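Local coordinates for protein amidohydrolase (Pseudomonas aeruginosa, PDB 2I5G) that belongs to the membrane dipeptidase family (peptidase M19) and is probably a metal-dependent dipeptidase, at residues Ile169-His180 with Phe200-Thr211. The protein carries 2 engineered substitutions. Sequence-based numbering, arbitrary orientation.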
ATOM      1  N   ILE A 169      -0.991  18.037  -6.045  1.00 28.00           N
ATOM      2  CA  ILE A 169      -0.681  19.404  -6.453  1.00 30.04           C
ATOM      3  C   ILE A 169      -1.399  20.406  -5.550  1.00 31.34           C
ATOM      4  O   ILE A 169      -0.854  21.459  -5.205  1.00 34.33           O
ATOM      5  CB  ILE A 169      -1.107  19.672  -7.917  1.00 11.23           C
ATOM      6  CG1 ILE A 169      -0.358  18.724  -8.861  1.00  9.80           C
ATOM      7  CG2 ILE A 169      -0.830  21.135  -8.278  1.00  8.77           C
ATOM      8  CD1 ILE A 169      -0.803  18.809 -10.301  1.00  6.09           C
ATOM      9  N   LEU A 170      -2.624  20.062  -5.171  1.00 13.96           N
ATOM     10  CA  LEU A 170      -3.451  20.912  -4.326  1.00 13.54           C
ATOM     11  C   LEU A 170      -3.061  20.866  -2.849  1.00 14.89           C
ATOM     12  O   LEU A 170      -3.364  21.785  -2.097  1.00 16.22           O
ATOM     13  CB  LEU A 170      -4.914  20.485  -4.482  1.00 11.19           C
ATOM     14  CG  LEU A 170      -5.914  21.325  -5.288  1.00  8.95           C
ATOM     15  CD1 LEU A 170      -5.225  22.133  -6.371  1.00  7.69           C
ATOM     16  CD2 LEU A 170      -6.954  20.385  -5.880  1.00  6.25           C
ATOM     17  N   GLU A 171      -2.379  19.800  -2.441  1.00 18.93           N
ATOM     18  CA  GLU A 171      -1.978  19.613  -1.047  1.00 20.17           C
ATOM     19  C   GLU A 171      -0.595  20.149  -0.672  1.00 20.43           C
ATOM     20  O   GLU A 171      -0.411  20.674   0.425  1.00 20.22           O
ATOM     21  CB  GLU A 171      -2.077  18.119  -0.699  1.00 39.65           C
ATOM     22  CG  GLU A 171      -1.360  17.659   0.572  1.00 42.37           C
ATOM     23  CD  GLU A 171      -2.091  18.029   1.848  1.00 45.44           C
ATOM     24  OE1 GLU A 171      -3.307  17.759   1.945  1.00 45.21           O
ATOM     25  OE2 GLU A 171      -1.441  18.577   2.763  1.00 45.87           O
ATOM     26  N   SER A 172       0.378  20.022  -1.568  1.00 20.34           N
ATOM     27  CA  SER A 172       1.725  20.493  -1.255  1.00 21.70           C
ATOM     28  C   SER A 172       1.798  22.005  -1.231  1.00 21.46           C
ATOM     29  O   SER A 172       1.136  22.685  -2.018  1.00 22.81           O
ATOM     30  CB  SER A 172       2.739  19.967  -2.267  1.00 37.19           C
ATOM     31  OG  SER A 172       2.616  20.661  -3.492  1.00 38.22           O
ATOM     32  N   LYS A 173       2.618  22.521  -0.322  1.00 25.42           N
ATOM     33  CA  LYS A 173       2.810  23.960  -0.164  1.00 24.16           C
ATOM     34  C   LYS A 173       4.079  24.382  -0.890  1.00 22.83           C
ATOM     35  O   LYS A 173       4.508  25.535  -0.824  1.00 22.82           O
ATOM     36  CB  LYS A 173       2.902  24.306   1.321  1.00 17.66           C
ATOM     37  CG  LYS A 173       1.603  24.044   2.056  1.00 17.42           C
ATOM     38  CD  LYS A 173       1.759  24.138   3.547  1.00 17.64           C
ATOM     39  CE  LYS A 173       0.431  23.844   4.204  1.00 18.90           C
ATOM     40  NZ  LYS A 173       0.542  23.790   5.679  1.00 21.43           N
ATOM     41  N   LYS A 174       4.672  23.419  -1.581  1.00 20.38           N
ATOM     42  CA  LYS A 174       5.886  23.634  -2.343  1.00 18.02           C
ATOM     43  C   LYS A 174       5.651  23.036  -3.716  1.00 16.28           C
ATOM     44  O   LYS A 174       4.977  22.011  -3.851  1.00 16.71           O
ATOM     45  CB  LYS A 174       7.073  22.938  -1.673  1.00 20.53           C
ATOM     46  CG  LYS A 174       7.596  23.631  -0.426  1.00 21.72           C
ATOM     47  CD  LYS A 174       8.204  24.988  -0.756  1.00 19.95           C
ATOM     48  CE  LYS A 174       9.027  25.495   0.415  1.00 19.69           C
ATOM     49  NZ  LYS A 174       9.752  26.767   0.123  1.00 23.12           N
ATOM     50  N   PRO A 175       6.207  23.666  -4.758  1.00 11.87           N
ATOM     51  CA  PRO A 175       6.043  23.181  -6.126  1.00 11.67           C
ATOM     52  C   PRO A 175       6.305  21.683  -6.258  1.00 11.63           C
ATOM     53  O   PRO A 175       7.201  21.144  -5.610  1.00 12.91           O
ATOM     54  CB  PRO A 175       7.063  24.008  -6.904  1.00 10.89           C
ATOM     55  CG  PRO A 175       7.098  25.292  -6.142  1.00 10.77           C
ATOM     56  CD  PRO A 175       7.122  24.819  -4.715  1.00 12.14           C
ATOM     57  N   VAL A 176       5.505  21.011  -7.077  1.00 14.36           N
ATOM     58  CA  VAL A 176       5.698  19.587  -7.329  1.00 14.69           C
ATOM     59  C   VAL A 176       6.108  19.481  -8.797  1.00 14.88           C
ATOM     60  O   VAL A 176       6.166  20.493  -9.502  1.00 14.68           O
ATOM     61  CB  VAL A 176       4.419  18.774  -7.077  1.00 13.31           C
ATOM     62  CG1 VAL A 176       4.023  18.886  -5.605  1.00 13.19           C
ATOM     63  CG2 VAL A 176       3.307  19.264  -7.976  1.00 14.02           C
ATOM     64  N   CYS A 177       6.386  18.277  -9.277  1.00 22.07           N
ATOM     65  CA  CYS A 177       6.822  18.167 -10.660  1.00 23.14           C
ATOM     66  C   CYS A 177       6.510  16.849 -11.337  1.00 24.94           C
ATOM     67  O   CYS A 177       6.140  15.866 -10.691  1.00 23.64           O
ATOM     68  CB  CYS A 177       8.333  18.369 -10.726  1.00 18.08           C
ATOM     69  SG  CYS A 177       9.260  17.011  -9.910  1.00 19.31           S
ATOM     70  N   TYR A 178       6.657  16.868 -12.659  1.00 31.94           N
ATOM     71  CA  TYR A 178       6.511  15.691 -13.503  1.00 32.39           C
ATOM     72  C   TYR A 178       7.920  15.638 -14.082  1.00 33.33           C
ATOM     73  O   TYR A 178       8.144  16.047 -15.222  1.00 36.09           O
ATOM     74  CB  TYR A 178       5.515  15.907 -14.643  1.00 19.45           C
ATOM     75  CG  TYR A 178       4.051  15.896 -14.257  1.00 19.50           C
ATOM     76  CD1 TYR A 178       3.543  14.936 -13.382  1.00 18.94           C
ATOM     77  CD2 TYR A 178       3.165  16.828 -14.801  1.00 19.07           C
ATOM     78  CE1 TYR A 178       2.186  14.905 -13.057  1.00 17.99           C
ATOM     79  CE2 TYR A 178       1.810  16.805 -14.486  1.00 18.86           C
ATOM     80  CZ  TYR A 178       1.327  15.841 -13.614  1.00 19.69           C
ATOM     81  OH  TYR A 178      -0.014  15.817 -13.305  1.00 17.49           O
ATOM     82  N   SER A 179       8.870  15.168 -13.272  1.00 16.46           N
ATOM     83  CA  SER A 179      10.274  15.082 -13.666  1.00 12.14           C
ATOM     84  C   SER A 179      10.498  14.585 -15.084  1.00  9.17           C
ATOM     85  O   SER A 179      11.403  15.057 -15.768  1.00  7.55           O
ATOM     86  CB  SER A 179      11.047  14.187 -12.688  1.00 13.35           C
ATOM     87  OG  SER A 179      10.583  12.849 -12.731  1.00 13.84           O
ATOM     88  N   HIS A 180       9.679  13.637 -15.529  1.00  7.57           N
ATOM     89  CA  HIS A 180       9.827  13.096 -16.873  1.00  7.63           C
ATOM     90  C   HIS A 180       8.522  12.594 -17.486  1.00  8.71           C
ATOM     91  O   HIS A 180       8.009  11.541 -17.112  1.00  9.54           O
ATOM     92  CB  HIS A 180      10.876  11.969 -16.875  1.00  7.67           C
ATOM     93  CG  HIS A 180      10.540  10.808 -15.986  1.00  6.97           C
ATOM     94  ND1 HIS A 180      10.478  10.909 -14.612  1.00  7.98           N
ATOM     95  CD2 HIS A 180      10.268   9.513 -16.278  1.00  7.53           C
ATOM     96  CE1 HIS A 180      10.182   9.727 -14.098  1.00  7.19           C
ATOM     97  NE2 HIS A 180      10.052   8.863 -15.087  1.00  7.32           N
ATOM     98  N   PHE A 200      -2.695  22.808 -15.565  1.00 10.54           N
ATOM     99  CA  PHE A 200      -3.067  22.791 -14.156  1.00 12.42           C
ATOM    100  C   PHE A 200      -1.854  22.755 -13.221  1.00 13.99           C
ATOM    101  O   PHE A 200      -1.865  23.386 -12.164  1.00 15.64           O
ATOM    102  CB  PHE A 200      -3.963  21.580 -13.869  1.00  5.24           C
ATOM    103  CG  PHE A 200      -4.554  21.566 -12.480  1.00  4.15           C
ATOM    104  CD1 PHE A 200      -5.769  22.186 -12.222  1.00  1.68           C
ATOM    105  CD2 PHE A 200      -3.889  20.931 -11.431  1.00  2.53           C
ATOM    106  CE1 PHE A 200      -6.316  22.177 -10.937  1.00  1.45           C
ATOM    107  CE2 PHE A 200      -4.427  20.917 -10.144  1.00  2.80           C
ATOM    108  CZ  PHE A 200      -5.644  21.542  -9.895  1.00  1.50           C
ATOM    109  N   ILE A 201      -0.808  22.021 -13.594  1.00 19.31           N
ATOM    110  CA  ILE A 201       0.356  21.944 -12.718  1.00 20.12           C
ATOM    111  C   ILE A 201       1.209  23.199 -12.805  1.00 20.80           C
ATOM    112  O   ILE A 201       1.867  23.572 -11.839  1.00 20.90           O
ATOM    113  CB  ILE A 201       1.243  20.711 -13.016  1.00 16.02           C
ATOM    114  CG1 ILE A 201       2.322  20.595 -11.938  1.00 14.54           C
ATOM    115  CG2 ILE A 201       1.878  20.831 -14.400  1.00 15.09           C
ATOM    116  CD1 ILE A 201       3.278  19.432 -12.137  1.00 16.22           C
ATOM    117  N   ALA A 202       1.201  23.852 -13.959  1.00 22.82           N
ATOM    118  CA  ALA A 202       1.977  25.076 -14.109  1.00 23.82           C
ATOM    119  C   ALA A 202       1.267  26.223 -13.377  1.00 24.61           C
ATOM    120  O   ALA A 202       1.910  27.049 -12.725  1.00 24.09           O
ATOM    121  CB  ALA A 202       2.148  25.416 -15.586  1.00 30.28           C
ATOM    122  N   ASP A 203      -0.060  26.266 -13.478  1.00 14.21           N
ATOM    123  CA  ASP A 203      -0.824  27.318 -12.818  1.00 15.70           C
ATOM    124  C   ASP A 203      -0.604  27.303 -11.316  1.00 15.07           C
ATOM    125  O   ASP A 203      -0.631  28.349 -10.669  1.00 14.32           O
ATOM    126  CB  ASP A 203      -2.318  27.183 -13.121  1.00 38.04           C
ATOM    127  CG  ASP A 203      -2.685  27.734 -14.482  1.00 42.18           C
ATOM    128  OD1 ASP A 203      -2.169  28.814 -14.840  1.00 44.52           O
ATOM    129  OD2 ASP A 203      -3.495  27.102 -15.190  1.00 43.97           O
ATOM    130  N   HIS A 204      -0.378  26.112 -10.768  1.00 21.26           N
ATOM    131  CA  HIS A 204      -0.142  25.967  -9.339  1.00 19.37           C
ATOM    132  C   HIS A 204       1.345  26.020  -8.990  1.00 18.44           C
ATOM    133  O   HIS A 204       1.785  25.402  -8.024  1.00 19.36           O
ATOM    134  CB  HIS A 204      -0.768  24.663  -8.827  1.00 19.14           C
ATOM    135  CG  HIS A 204      -2.265  24.668  -8.849  1.00 18.37           C
ATOM    136  ND1 HIS A 204      -2.995  24.517 -10.008  1.00 20.11           N
ATOM    137  CD2 HIS A 204      -3.171  24.866  -7.860  1.00 19.07           C
ATOM    138  CE1 HIS A 204      -4.284  24.624  -9.734  1.00 19.39           C
ATOM    139  NE2 HIS A 204      -4.418  24.837  -8.437  1.00 18.73           N
ATOM    140  N   GLY A 205       2.108  26.765  -9.784  1.00  9.83           N
ATOM    141  CA  GLY A 205       3.530  26.913  -9.539  1.00 10.87           C
ATOM    142  C   GLY A 205       4.349  25.654  -9.744  1.00 11.91           C
ATOM    143  O   GLY A 205       5.478  25.556  -9.255  1.00 13.18           O
ATOM    144  N   GLY A 206       3.790  24.694 -10.476  1.00 15.68           N
ATOM    145  CA  GLY A 206       4.487  23.444 -10.722  1.00 15.09           C
ATOM    146  C   GLY A 206       5.584  23.501 -11.771  1.00 15.48           C
ATOM    147  O   GLY A 206       5.800  24.531 -12.421  1.00 14.89           O
ATOM    148  N   PHE A 207       6.279  22.381 -11.939  1.00 11.02           N
ATOM    149  CA  PHE A 207       7.374  22.286 -12.894  1.00  9.27           C
ATOM    150  C   PHE A 207       7.167  21.054 -13.759  1.00  8.25           C
ATOM    151  O   PHE A 207       6.537  20.088 -13.327  1.00 10.39           O
ATOM    152  CB  PHE A 207       8.702  22.173 -12.137  1.00  9.91           C
ATOM    153  CG  PHE A 207       9.910  22.272 -13.016  1.00 10.41           C
ATOM    154  CD1 PHE A 207      10.294  23.496 -13.558  1.00 11.03           C
ATOM    155  CD2 PHE A 207      10.646  21.136 -13.336  1.00 10.79           C
ATOM    156  CE1 PHE A 207      11.391  23.581 -14.409  1.00 12.73           C
ATOM    157  CE2 PHE A 207      11.742  21.213 -14.183  1.00 11.92           C
ATOM    158  CZ  PHE A 207      12.116  22.432 -14.722  1.00 12.86           C
ATOM    159  N   VAL A 208       7.694  21.078 -14.977  1.00  6.09           N
ATOM    160  CA  VAL A 208       7.544  19.939 -15.879  1.00  5.49           C
ATOM    161  C   VAL A 208       8.800  19.622 -16.678  1.00  5.75           C
ATOM    162  O   VAL A 208       9.253  20.433 -17.482  1.00  5.33           O
ATOM    163  CB  VAL A 208       6.415  20.167 -16.901  1.00  9.16           C
ATOM    164  CG1 VAL A 208       6.392  19.013 -17.911  1.00  7.72           C
ATOM    165  CG2 VAL A 208       5.076  20.304 -16.182  1.00  8.53           C
ATOM    166  N   GLY A 209       9.355  18.436 -16.451  1.00 14.26           N
ATOM    167  CA  GLY A 209      10.532  18.012 -17.188  1.00 13.31           C
ATOM    168  C   GLY A 209      10.069  17.113 -18.327  1.00 14.30           C
ATOM    169  O   GLY A 209       9.449  16.071 -18.088  1.00 13.65           O
ATOM    170  N   VAL A 210      10.347  17.515 -19.566  1.00 10.75           N
ATOM    171  CA  VAL A 210       9.940  16.736 -20.731  1.00 10.86           C
ATOM    172  C   VAL A 210      10.920  15.600 -20.974  1.00 13.30           C
ATOM    173  O   VAL A 210      12.133  15.799 -20.943  1.00 12.38           O
ATOM    174  CB  VAL A 210       9.868  17.611 -21.993  1.00  2.48           C
ATOM    175  CG1 VAL A 210       9.281  16.821 -23.138  1.00  1.15           C
ATOM    176  CG2 VAL A 210       9.028  18.842 -21.720  1.00  2.07           C
ATOM    177  N   THR A 211      10.381  14.407 -21.213  1.00 17.98           N
ATOM    178  CA  THR A 211      11.193  13.218 -21.451  1.00 20.18           C
ATOM    179  C   THR A 211      11.256  12.854 -22.934  1.00 21.96           C
ATOM    180  O   THR A 211      10.590  13.474 -23.762  1.00 21.16           O
ATOM    181  CB  THR A 211      10.639  12.008 -20.671  1.00 22.96           C
ATOM    182  OG1 THR A 211      11.577  10.928 -20.741  1.00 24.37           O
ATOM    183  CG2 THR A 211       9.302  11.552 -21.261  1.00 21.46           C
TER
HETATM  184  O   HOH W   1       2.832  22.943  -7.236  1.00 30.18           O
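Three backbone hydrogen bonds zip strand 177-181 to strand 207-210 in parallel register: Phe-207 N to Val-176 O (3.1 Å), Tyr-178 N to Phe-207 O (3.3 Å) and Gly-209 N to Tyr-178 O (2.9 Å). Cys-177 pairs with Phe-207 on one face of the sheet, where the Cys-177 CB sits at the edge of the Phe-207 ring; Tyr-178 and Val-208 share the other. There Ile-201 makes a CH-pi contact, its CD1 4.0 Å from the Tyr-178 ring centroid and 24° off the normal, while Val-208 CG2 meets the ring edge. With CG1 anti to the backbone N (chi1 -172°) and the chain extended, Ile-201 reaches from its helix to the sheet. Between the helices, Ile-169 meets three neighbours: CD1 wedges between Ile-201 CB and the in-plane edge of the Phe-200 ring, and CG2 packs 3.6 Å from His-204 CB. Leu-170 CD1 touches Phe-200 CZ at 3.6 Å. His-204 ND1 donates to Phe-200 O (2.7 Å), which helps hold the imidazole with CE1 over one Phe-200 face, toward the rim. A water donates to His-204 O and weakly accepts from Val-176 N. Helix 195-203 thus packs beside helix 162-171 and against the strands it connects, a right-handed beta-alpha-beta crossover of the TIM-barrel fold.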